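Local coordinates for protein diol-dehydratase (Roseburia inulinivorans, PDB 5I2A) that dehydrates 1,2-propanediol as a B12-independent glycyl radical enzyme, at residues A[64-69]-A[222-227]; A[73-78]-A[269-274]; A[736-741]-A[753-758]. All coordinates share one frame; numbering follows the deposited sequence.

Contact 1 (A[64-69]-A[222-227]); sequences LPIIIR and NRYAKM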
loop_
_atom_site.group_PDB
_atom_site.type_symbol
_atom_site.label_atom_id
_atom_site.label_comp_id
_atom_site.label_asym_id
_atom_site.label_seq_id
_atom_site.Cartn_x
_atom_site.Cartn_y
_atom_site.Cartn_z
ATOM N N LEU A 64 20.235 18.151 11.210
ATOM C CA LEU A 64 21.430 17.332 11.317
ATOM C C LEU A 64 22.663 18.233 11.508
ATOM O O LEU A 64 22.819 19.210 10.798
ATOM C CB LEU A 64 21.581 16.463 10.076
ATOM C CG LEU A 64 22.437 15.209 10.157
ATOM C CD1 LEU A 64 21.884 14.223 11.197
ATOM C CD2 LEU A 64 22.538 14.563 8.762
ATOM N N PRO A 65 23.508 17.926 12.500
ATOM C CA PRO A 65 24.714 18.743 12.681
ATOM C C PRO A 65 25.536 18.776 11.396
ATOM O O PRO A 65 25.685 17.750 10.723
ATOM C CB PRO A 65 25.460 18.033 13.807
ATOM C CG PRO A 65 24.347 17.365 14.610
ATOM C CD PRO A 65 23.386 16.883 13.532
ATOM N N ILE A 66 26.005 19.965 11.039
ATOM C CA ILE A 66 26.852 20.121 9.876
ATOM C C ILE A 66 28.211 20.634 10.331
ATOM O O ILE A 66 28.353 21.156 11.443
ATOM C CB ILE A 66 26.248 21.086 8.842
ATOM C CG1 ILE A 66 26.149 22.498 9.427
ATOM C CG2 ILE A 66 24.888 20.570 8.343
ATOM C CD1 ILE A 66 25.855 23.545 8.387
ATOM N N ILE A 67 29.203 20.472 9.468
ATOM C CA ILE A 67 30.560 20.887 9.777
ATOM C C ILE A 67 31.289 21.164 8.471
ATOM O O ILE A 67 31.014 20.535 7.460
ATOM C CB ILE A 67 31.303 19.813 10.620
ATOM C CG1 ILE A 67 32.683 20.303 11.056
ATOM C CG2 ILE A 67 31.429 18.490 9.853
ATOM C CD1 ILE A 67 33.340 19.407 12.103
ATOM N N ILE A 68 32.182 22.144 8.485
ATOM C CA ILE A 68 33.098 22.368 7.377
ATOM C C ILE A 68 34.475 21.980 7.866
ATOM O O ILE A 68 34.971 22.556 8.831
ATOM C CB ILE A 68 33.069 23.830 6.894
ATOM C CG1 ILE A 68 31.694 24.141 6.308
ATOM C CG2 ILE A 68 34.198 24.106 5.878
ATOM C CD1 ILE A 68 31.577 25.524 5.664
ATOM N N ARG A 69 35.073 20.974 7.235
ATOM C CA ARG A 69 36.327 20.425 7.727
ATOM C C ARG A 69 37.478 21.344 7.295
ATOM O O ARG A 69 37.328 22.102 6.339
ATOM C CB ARG A 69 36.528 18.985 7.220
ATOM C CG ARG A 69 35.303 18.062 7.396
ATOM C CD ARG A 69 35.739 16.601 7.396
ATOM N NE ARG A 69 34.625 15.652 7.429
ATOM C CZ ARG A 69 33.901 15.381 8.511
ATOM N NH1 ARG A 69 34.141 16.005 9.668
ATOM N NH2 ARG A 69 32.920 14.498 8.436
ATOM N N ASN A 222 21.935 25.972 2.181
ATOM C CA ASN A 222 21.961 27.295 2.762
ATOM C C ASN A 222 22.443 27.276 4.209
ATOM O O ASN A 222 22.986 28.268 4.693
ATOM C CB ASN A 222 20.582 27.945 2.648
ATOM C CG ASN A 222 20.394 28.636 1.317
ATOM O OD1 ASN A 222 20.731 29.806 1.168
ATOM N ND2 ASN A 222 19.908 27.899 0.324
ATOM N N ARG A 223 22.276 26.147 4.893
ATOM C CA ARG A 223 22.889 25.999 6.210
ATOM C C ARG A 223 24.421 26.069 6.103
ATOM O O ARG A 223 25.083 26.627 6.979
ATOM C CB ARG A 223 22.450 24.699 6.884
ATOM C CG ARG A 223 20.961 24.654 7.235
ATOM C CD ARG A 223 20.614 23.361 7.940
ATOM N NE ARG A 223 21.295 23.242 9.220
ATOM C CZ ARG A 223 21.610 22.090 9.796
ATOM N NH1 ARG A 223 21.308 20.940 9.203
ATOM N NH2 ARG A 223 22.239 22.085 10.963
ATOM N N TYR A 224 24.977 25.517 5.030
ATOM C CA TYR A 224 26.422 25.565 4.821
ATOM C C TYR A 224 26.890 26.974 4.462
ATOM O O TYR A 224 27.948 27.404 4.906
ATOM C CB TYR A 224 26.853 24.559 3.741
ATOM C CG TYR A 224 26.995 23.170 4.328
ATOM C CD1 TYR A 224 28.185 22.762 4.920
ATOM C CD2 TYR A 224 25.917 22.292 4.346
ATOM C CE1 TYR A 224 28.310 21.506 5.488
ATOM C CE2 TYR A 224 26.028 21.032 4.910
ATOM C CZ TYR A 224 27.215 20.643 5.481
ATOM O OH TYR A 224 27.311 19.397 6.045
ATOM N N ALA A 225 26.102 27.683 3.662
ATOM C CA ALA A 225 26.413 29.064 3.327
ATOM C C ALA A 225 26.492 29.909 4.599
ATOM O O ALA A 225 27.420 30.702 4.773
ATOM C CB ALA A 225 25.387 29.622 2.373
ATOM N N LYS A 226 25.538 29.700 5.498
ATOM C CA LYS A 226 25.506 30.421 6.755
ATOM C C LYS A 226 26.705 30.061 7.605
ATOM O O LYS A 226 27.345 30.941 8.175
ATOM C CB LYS A 226 24.214 30.135 7.521
ATOM C CG LYS A 226 24.118 30.839 8.864
ATOM C CD LYS A 226 22.807 30.509 9.552
ATOM C CE LYS A 226 22.878 30.730 11.058
ATOM N NZ LYS A 226 21.673 30.175 11.745
ATOM N N MET A 227 27.017 28.773 7.693
ATOM C CA MET A 227 28.162 28.349 8.478
ATOM C C MET A 227 29.460 28.915 7.891
ATOM O O MET A 227 30.330 29.364 8.625
ATOM C CB MET A 227 28.242 26.826 8.573
ATOM C CG MET A 227 29.504 26.347 9.282
ATOM S SD MET A 227 29.439 24.648 9.873
ATOM C CE MET A 227 28.325 24.818 11.262
#

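Contact 2 (A[73-78]-A[269-274]); sequences LIVGST and FWFIQQ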
loop_
_atom_site.group_PDB
_atom_site.type_symbol
_atom_site.label_atom_id
_atom_site.label_comp_id
_atom_site.label_asym_id
_atom_site.label_seq_id
_atom_site.Cartn_x
_atom_site.Cartn_y
_atom_site.Cartn_z
ATOM N N LEU A 73 37.262 22.776 0.209
ATOM C CA LEU A 73 36.704 23.694 -0.779
ATOM C C LEU A 73 35.262 23.286 -1.106
ATOM O O LEU A 73 34.374 24.132 -1.217
ATOM C CB LEU A 73 37.549 23.717 -2.048
ATOM C CG LEU A 73 38.980 24.276 -1.918
ATOM C CD1 LEU A 73 39.730 24.123 -3.229
ATOM C CD2 LEU A 73 38.960 25.743 -1.485
ATOM N N ILE A 74 35.056 21.983 -1.284
ATOM C CA ILE A 74 33.725 21.398 -1.450
ATOM C C ILE A 74 33.252 20.938 -0.087
ATOM O O ILE A 74 33.954 20.180 0.590
ATOM C CB ILE A 74 33.733 20.198 -2.432
ATOM C CG1 ILE A 74 34.301 20.622 -3.782
ATOM C CG2 ILE A 74 32.322 19.581 -2.575
ATOM C CD1 ILE A 74 33.494 21.697 -4.492
ATOM N N VAL A 75 32.091 21.408 0.337
ATOM C CA VAL A 75 31.621 21.114 1.687
ATOM C C VAL A 75 30.364 20.243 1.695
ATOM O O VAL A 75 29.646 20.143 0.694
ATOM C CB VAL A 75 31.348 22.419 2.473
ATOM C CG1 VAL A 75 32.599 23.312 2.437
ATOM C CG2 VAL A 75 30.152 23.164 1.891
ATOM N N GLY A 76 30.111 19.624 2.838
ATOM C CA GLY A 76 28.989 18.720 3.001
ATOM C C GLY A 76 29.472 17.463 3.696
ATOM O O GLY A 76 30.172 16.644 3.118
ATOM N N SER A 77 29.103 17.329 4.955
ATOM C CA SER A 77 29.500 16.189 5.757
ATOM C C SER A 77 28.266 15.636 6.440
ATOM O O SER A 77 27.452 16.398 6.948
ATOM C CB SER A 77 30.554 16.576 6.812
ATOM O OG SER A 77 31.798 16.930 6.224
ATOM N N THR A 78 28.143 14.317 6.464
ATOM C CA THR A 78 26.956 13.674 7.012
ATOM C C THR A 78 27.153 13.351 8.502
ATOM O O THR A 78 26.193 13.292 9.264
ATOM C CB THR A 78 26.607 12.414 6.167
ATOM O OG1 THR A 78 26.158 12.843 4.881
ATOM C CG2 THR A 78 25.512 11.553 6.814
ATOM N N PHE A 269 26.850 18.910 -7.571
ATOM C CA PHE A 269 27.050 17.482 -7.644
ATOM C C PHE A 269 27.228 16.871 -6.260
ATOM O O PHE A 269 26.554 15.891 -5.928
ATOM C CB PHE A 269 28.261 17.133 -8.498
ATOM C CG PHE A 269 28.775 15.756 -8.247
ATOM C CD1 PHE A 269 28.172 14.665 -8.845
ATOM C CD2 PHE A 269 29.828 15.541 -7.379
ATOM C CE1 PHE A 269 28.620 13.393 -8.605
ATOM C CE2 PHE A 269 30.282 14.265 -7.137
ATOM C CZ PHE A 269 29.675 13.189 -7.754
ATOM N N TRP A 270 28.125 17.435 -5.454
ATOM C CA TRP A 270 28.432 16.798 -4.180
ATOM C C TRP A 270 27.212 16.788 -3.247
ATOM O O TRP A 270 26.960 15.797 -2.595
ATOM C CB TRP A 270 29.615 17.449 -3.446
ATOM C CG TRP A 270 29.798 16.790 -2.103
ATOM C CD1 TRP A 270 29.573 17.337 -0.881
ATOM C CD2 TRP A 270 30.152 15.416 -1.869
ATOM N NE1 TRP A 270 29.803 16.402 0.106
ATOM C CE2 TRP A 270 30.151 15.214 -0.480
ATOM C CE3 TRP A 270 30.481 14.342 -2.709
ATOM C CZ2 TRP A 270 30.454 13.981 0.095
ATOM C CZ3 TRP A 270 30.795 13.122 -2.141
ATOM C CH2 TRP A 270 30.783 12.951 -0.751
ATOM N N PHE A 271 26.471 17.886 -3.178
ATOM C CA PHE A 271 25.269 17.921 -2.337
ATOM C C PHE A 271 24.279 16.813 -2.742
ATOM O O PHE A 271 23.700 16.158 -1.889
ATOM C CB PHE A 271 24.601 19.302 -2.407
ATOM C CG PHE A 271 25.169 20.309 -1.419
ATOM C CD1 PHE A 271 25.515 19.926 -0.132
ATOM C CD2 PHE A 271 25.361 21.631 -1.788
ATOM C CE1 PHE A 271 26.031 20.848 0.776
ATOM C CE2 PHE A 271 25.877 22.562 -0.887
ATOM C CZ PHE A 271 26.213 22.177 0.389
ATOM N N ILE A 272 24.116 16.585 -4.038
ATOM C CA ILE A 272 23.215 15.535 -4.489
ATOM C C ILE A 272 23.769 14.165 -4.078
ATOM O O ILE A 272 23.043 13.355 -3.503
ATOM C CB ILE A 272 22.981 15.581 -6.009
ATOM C CG1 ILE A 272 22.322 16.905 -6.403
ATOM C CG2 ILE A 272 22.114 14.418 -6.434
ATOM C CD1 ILE A 272 21.011 17.210 -5.630
ATOM N N GLN A 273 25.056 13.935 -4.340
ATOM C CA GLN A 273 25.726 12.690 -3.949
ATOM C C GLN A 273 25.562 12.411 -2.460
ATOM O O GLN A 273 25.336 11.274 -2.053
ATOM C CB GLN A 273 27.220 12.739 -4.285
ATOM C CG GLN A 273 27.967 11.428 -4.035
ATOM C CD GLN A 273 27.599 10.330 -5.040
ATOM O OE1 GLN A 273 26.975 10.594 -6.071
ATOM N NE2 GLN A 273 27.994 9.093 -4.738
ATOM N N GLN A 274 25.695 13.457 -1.656
ATOM C CA GLN A 274 25.619 13.321 -0.216
ATOM C C GLN A 274 24.191 13.078 0.289
ATOM O O GLN A 274 23.953 12.123 1.026
ATOM C CB GLN A 274 26.198 14.561 0.473
ATOM C CG GLN A 274 26.250 14.419 1.993
ATOM C CD GLN A 274 26.373 15.760 2.716
ATOM O OE1 GLN A 274 26.386 16.818 2.088
ATOM N NE2 GLN A 274 26.464 15.713 4.035
HETATM O O HOH W 1 25.445 10.912 3.280
#

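Contact 3 (A[736-741]-A[753-758]); sequences ASCNSV and TLFNMK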
loop_
_atom_site.group_PDB
_atom_site.type_symbol
_atom_site.label_atom_id
_atom_site.label_comp_id
_atom_site.label_asym_id
_atom_site.label_seq_id
_atom_site.Cartn_x
_atom_site.Cartn_y
_atom_site.Cartn_z
ATOM N N ALA A 736 45.506 -17.604 -22.204
ATOM C CA ALA A 736 44.736 -18.832 -22.066
ATOM C C ALA A 736 43.591 -18.656 -21.060
ATOM O O ALA A 736 42.498 -19.178 -21.254
ATOM C CB ALA A 736 45.637 -19.987 -21.639
ATOM N N SER A 737 43.850 -17.938 -19.977
ATOM C CA SER A 737 42.801 -17.716 -18.989
ATOM C C SER A 737 41.646 -16.898 -19.587
ATOM O O SER A 737 40.483 -17.265 -19.442
ATOM C CB SER A 737 43.356 -17.019 -17.748
ATOM O OG SER A 737 42.301 -16.757 -16.844
ATOM N N CYS A 738 41.978 -15.795 -20.247
ATOM C CA CYS A 738 40.987 -14.986 -20.940
ATOM C C CYS A 738 40.169 -15.818 -21.926
ATOM O O CYS A 738 38.941 -15.691 -21.991
ATOM C CB CYS A 738 41.660 -13.820 -21.672
ATOM S SG CYS A 738 42.276 -12.504 -20.578
ATOM N N ASN A 739 40.847 -16.678 -22.678
ATOM C CA ASN A 739 40.167 -17.528 -23.650
ATOM C C ASN A 739 39.105 -18.408 -22.977
ATOM O O ASN A 739 37.997 -18.534 -23.487
ATOM C CB ASN A 739 41.167 -18.412 -24.424
ATOM C CG ASN A 739 42.058 -17.616 -25.390
ATOM O OD1 ASN A 739 41.843 -16.430 -25.647
ATOM N ND2 ASN A 739 43.066 -18.287 -25.932
ATOM N N SER A 740 39.441 -19.000 -21.831
ATOM C CA SER A 740 38.480 -19.812 -21.087
ATOM C C SER A 740 37.282 -18.989 -20.634
ATOM O O SER A 740 36.141 -19.394 -20.825
ATOM C CB SER A 740 39.118 -20.456 -19.850
ATOM O OG SER A 740 39.950 -21.552 -20.166
ATOM N N VAL A 741 37.556 -17.848 -20.012
ATOM C CA VAL A 741 36.505 -17.064 -19.365
ATOM C C VAL A 741 35.568 -16.483 -20.427
ATOM O O VAL A 741 34.373 -16.345 -20.197
ATOM C CB VAL A 741 37.094 -15.942 -18.489
ATOM C CG1 VAL A 741 35.993 -15.074 -17.894
ATOM C CG2 VAL A 741 37.963 -16.538 -17.358
ATOM N N THR A 753 29.265 -9.087 -15.282
ATOM C CA THR A 753 30.187 -10.118 -14.804
ATOM C C THR A 753 31.511 -9.493 -14.369
ATOM O O THR A 753 31.858 -8.388 -14.777
ATOM C CB THR A 753 30.459 -11.217 -15.871
ATOM O OG1 THR A 753 31.246 -10.687 -16.941
ATOM C CG2 THR A 753 29.152 -11.769 -16.435
ATOM N N LEU A 754 32.251 -10.197 -13.526
ATOM C CA LEU A 754 33.502 -9.670 -13.007
ATOM C C LEU A 754 34.662 -10.642 -13.226
ATOM O O LEU A 754 34.622 -11.792 -12.778
ATOM C CB LEU A 754 33.371 -9.345 -11.512
ATOM C CG LEU A 754 34.634 -8.776 -10.847
ATOM C CD1 LEU A 754 34.261 -7.753 -9.762
ATOM C CD2 LEU A 754 35.490 -9.871 -10.239
ATOM N N PHE A 755 35.706 -10.147 -13.874
ATOM C CA PHE A 755 36.922 -10.928 -14.120
ATOM C C PHE A 755 38.115 -10.231 -13.450
ATOM O O PHE A 755 38.594 -9.200 -13.933
ATOM C CB PHE A 755 37.149 -11.098 -15.631
ATOM C CG PHE A 755 38.284 -12.040 -16.008
ATOM C CD1 PHE A 755 38.934 -12.824 -15.055
ATOM C CD2 PHE A 755 38.701 -12.127 -17.333
ATOM C CE1 PHE A 755 39.967 -13.683 -15.420
ATOM C CE2 PHE A 755 39.738 -12.983 -17.709
ATOM C CZ PHE A 755 40.371 -13.765 -16.745
ATOM N N ASN A 756 38.558 -10.797 -12.332
ATOM C CA ASN A 756 39.781 -10.377 -11.642
ATOM C C ASN A 756 41.027 -11.008 -12.228
ATOM O O ASN A 756 41.056 -12.210 -12.465
ATOM C CB ASN A 756 39.738 -10.764 -10.162
ATOM C CG ASN A 756 39.164 -9.684 -9.278
ATOM O OD1 ASN A 756 39.271 -8.494 -9.571
ATOM N ND2 ASN A 756 38.552 -10.103 -8.175
ATOM N N MET A 757 42.078 -10.211 -12.397
ATOM C CA MET A 757 43.389 -10.770 -12.687
ATOM C C MET A 757 44.479 -10.045 -11.890
ATOM O O MET A 757 44.375 -8.850 -11.636
ATOM C CB MET A 757 43.669 -10.706 -14.192
ATOM C CG MET A 757 44.942 -11.400 -14.617
ATOM S SD MET A 757 45.184 -11.458 -16.401
ATOM C CE MET A 757 44.097 -12.791 -16.869
ATOM N N LYS A 758 45.507 -10.776 -11.470
ATOM C CA LYS A 758 46.626 -10.158 -10.758
ATOM C C LYS A 758 47.903 -10.258 -11.599
ATOM O O LYS A 758 48.281 -11.342 -12.042
ATOM C CB LYS A 758 46.816 -10.801 -9.373
ATOM C CG LYS A 758 48.002 -10.248 -8.566
ATOM C CD LYS A 758 47.933 -10.644 -7.077
ATOM C CE LYS A 758 47.951 -12.143 -6.922
ATOM N NZ LYS A 758 47.857 -12.601 -5.504
#

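Contact 1 (A[64-69]-A[222-227])
Ile-66 and Tyr-224 mark the closest backbone approach, CA to CA 7.4 Å, where the irregular chain 64-69 passes one side of helix 200-233. Arg-223 and Tyr-224 reach across from the helix. The guanidinium meets the carbonyl of Leu-64 end-on with both terminal nitrogens: NH1 lies 2.8 Å from Leu-64 O, in the carbonyl plane and on a lone pair, while NH2 stands above that plane. NH1 also bonds Leu-61 O, so the positive group sits at the C-terminal end of helix 49-63, where the helix dipole probably favours it. An alanine in place of Arg-223 would probably leave the carbonyls of Leu-64 and Leu-61 without these donors and remove the flat group lying on Ile-66 CG2. With CG1 of Ile-66 lodged between the backbone N and carbonyl carbon (chi1 64°) and the chain extended beyond it, CD1 reaches over the Tyr-224 ring, 4.0 Å from the centroid and 2° off the normal, a CH-pi contact. At the ring's edge, Ile-67 O lies 3.5 Å from Tyr-224 CE1 and Ile-68 CG1 4.0 Å from Tyr-224 CD1. Met-227 bends at its last torsion and lays CE 3.7 Å from Ile-66 CG1. The Tyr-224 hydroxyl bonds Ser-77 N and Tyr-220 OH. The contact thus joins the exit of helix 49-63 to helix 200-233, with helix 238-253 touching Ile-68 through Arg-240 and helix 32-43 packed against Leu-64.

Contact 2 (A[73-78]-A[269-274])
Gly-76 and Phe-271 bring the backbones nearest, CA to CA 6.6 Å, where the loop segment 73-78 passes helix 262-279. Gly-76 has phi/psi of 133°/107°, at which a CB would jam against the preceding carbonyl; it would also clash with Gln-274 OE1 and Trp-270 NE1, so a CB is barred both by the backbone angles and by the helix side chains. The indole of Trp-270, its CG anti to the backbone N, points its edge at the loop. Its NE1 donates to Gly-76 O at 3.0 Å, nearly straight at 162° and close to the ring plane, though tilted from the carbonyl plane. Trp-270 CD1 lies 3.2 Å from Val-75 O, which Phe-271 CE1 approaches to 3.7 Å, and Ile-74 CG2 packs 3.6 Å from Trp-270 CB. The extended Gln-274 side chain slides past Thr-78 and gives NE2 to Thr-78 OG1 at 3.0 Å, with the hydroxyl in the amide plane. A water bridges Thr-78 OG1 and Gln-274 O, donating to the latter. Trp-270, Gln-274 and Gln-267, which bonds Val-75 O, thus hold the loop from helix 262-279, while Lys-322 of helix 309-323 adds a second donor to Gly-76 O and would probably polarise that carbonyl. Against these bonds stands Gln-274 OE1, buried 3.4 Å from Gly-76 CA without a polar partner in the model, probably at some desolvation cost.

Contact 3 (A[736-741]-A[753-758])
Phe-755 packs against Ser-737, Cys-738 and Val-741 in a buried, largely apolar contact of a helix with the entry to a strand, with no hydrogen bond between the segments. Both lie in the C-terminal glycine-radical region. The helix is 734-741, and Phe-755 comes immediately before strand 756-759, one of the two outermost strands within this chain of a five-stranded mixed sheet. The two segments run in opposite senses: Ser-737 lies opposite Met-757, CA to CA 9.4 Å, and Val-741 opposite Phe-755, CA to CA 8.1 Å. With CG anti to the backbone N (chi1 -173°), the phenyl ring points at the helix. Over one face stands Val-741, which crosses the ring obliquely; its CG2 is 4.0 Å from the ring centroid and 22° off the normal, a CH-pi contact, and lies 3.7 Å from Phe-755 CZ. At the ring's edge, near its plane, Ser-737 OG approaches Phe-755 CZ to 3.6 Å, a van der Waals approach. Cys-738 SG comes in at a slant, 5.1 Å from the ring centroid, a sulfur-aromatic contact, and also meets Met-757 CE at 4.1 Å. Met-757 turns at its last torsion (chi3 -79°), bringing that methyl to the sulfur. The same cluster extends beyond the two segments: Tyr-780 of helix 766-781 meets Phe-755 edge-to-face and touches Cys-738 and Val-741. Strand 787-792, parallel to strand 756-759, bonds to the backbones of Phe-755 and Met-757 and sends Met-788 against Phe-755 and Cys-738.

How the contacts relate
Contacts 1 and 2 are neighbours, their centres 11 Å apart. Both draw on the loop between helices 49-63 and 94-97, and their segments alternate along the chain, so this loop is fastened first to helix 200-233 and then to helix 262-279. Tyr-224 CD1 of contact 1 packs 3.6 Å from Val-75 CG2 of contact 2, making the two one continuous packed region of the pyruvate formate lyase-like part. Contact 3 follows later in sequence, on the opposite side of the chain's centre, its nearest atoms about 29 Å from contact 1 and about 19 Å from contact 2. It is a separate packing site, in the glycine-radical region that also holds Gly-817, the probable radical residue.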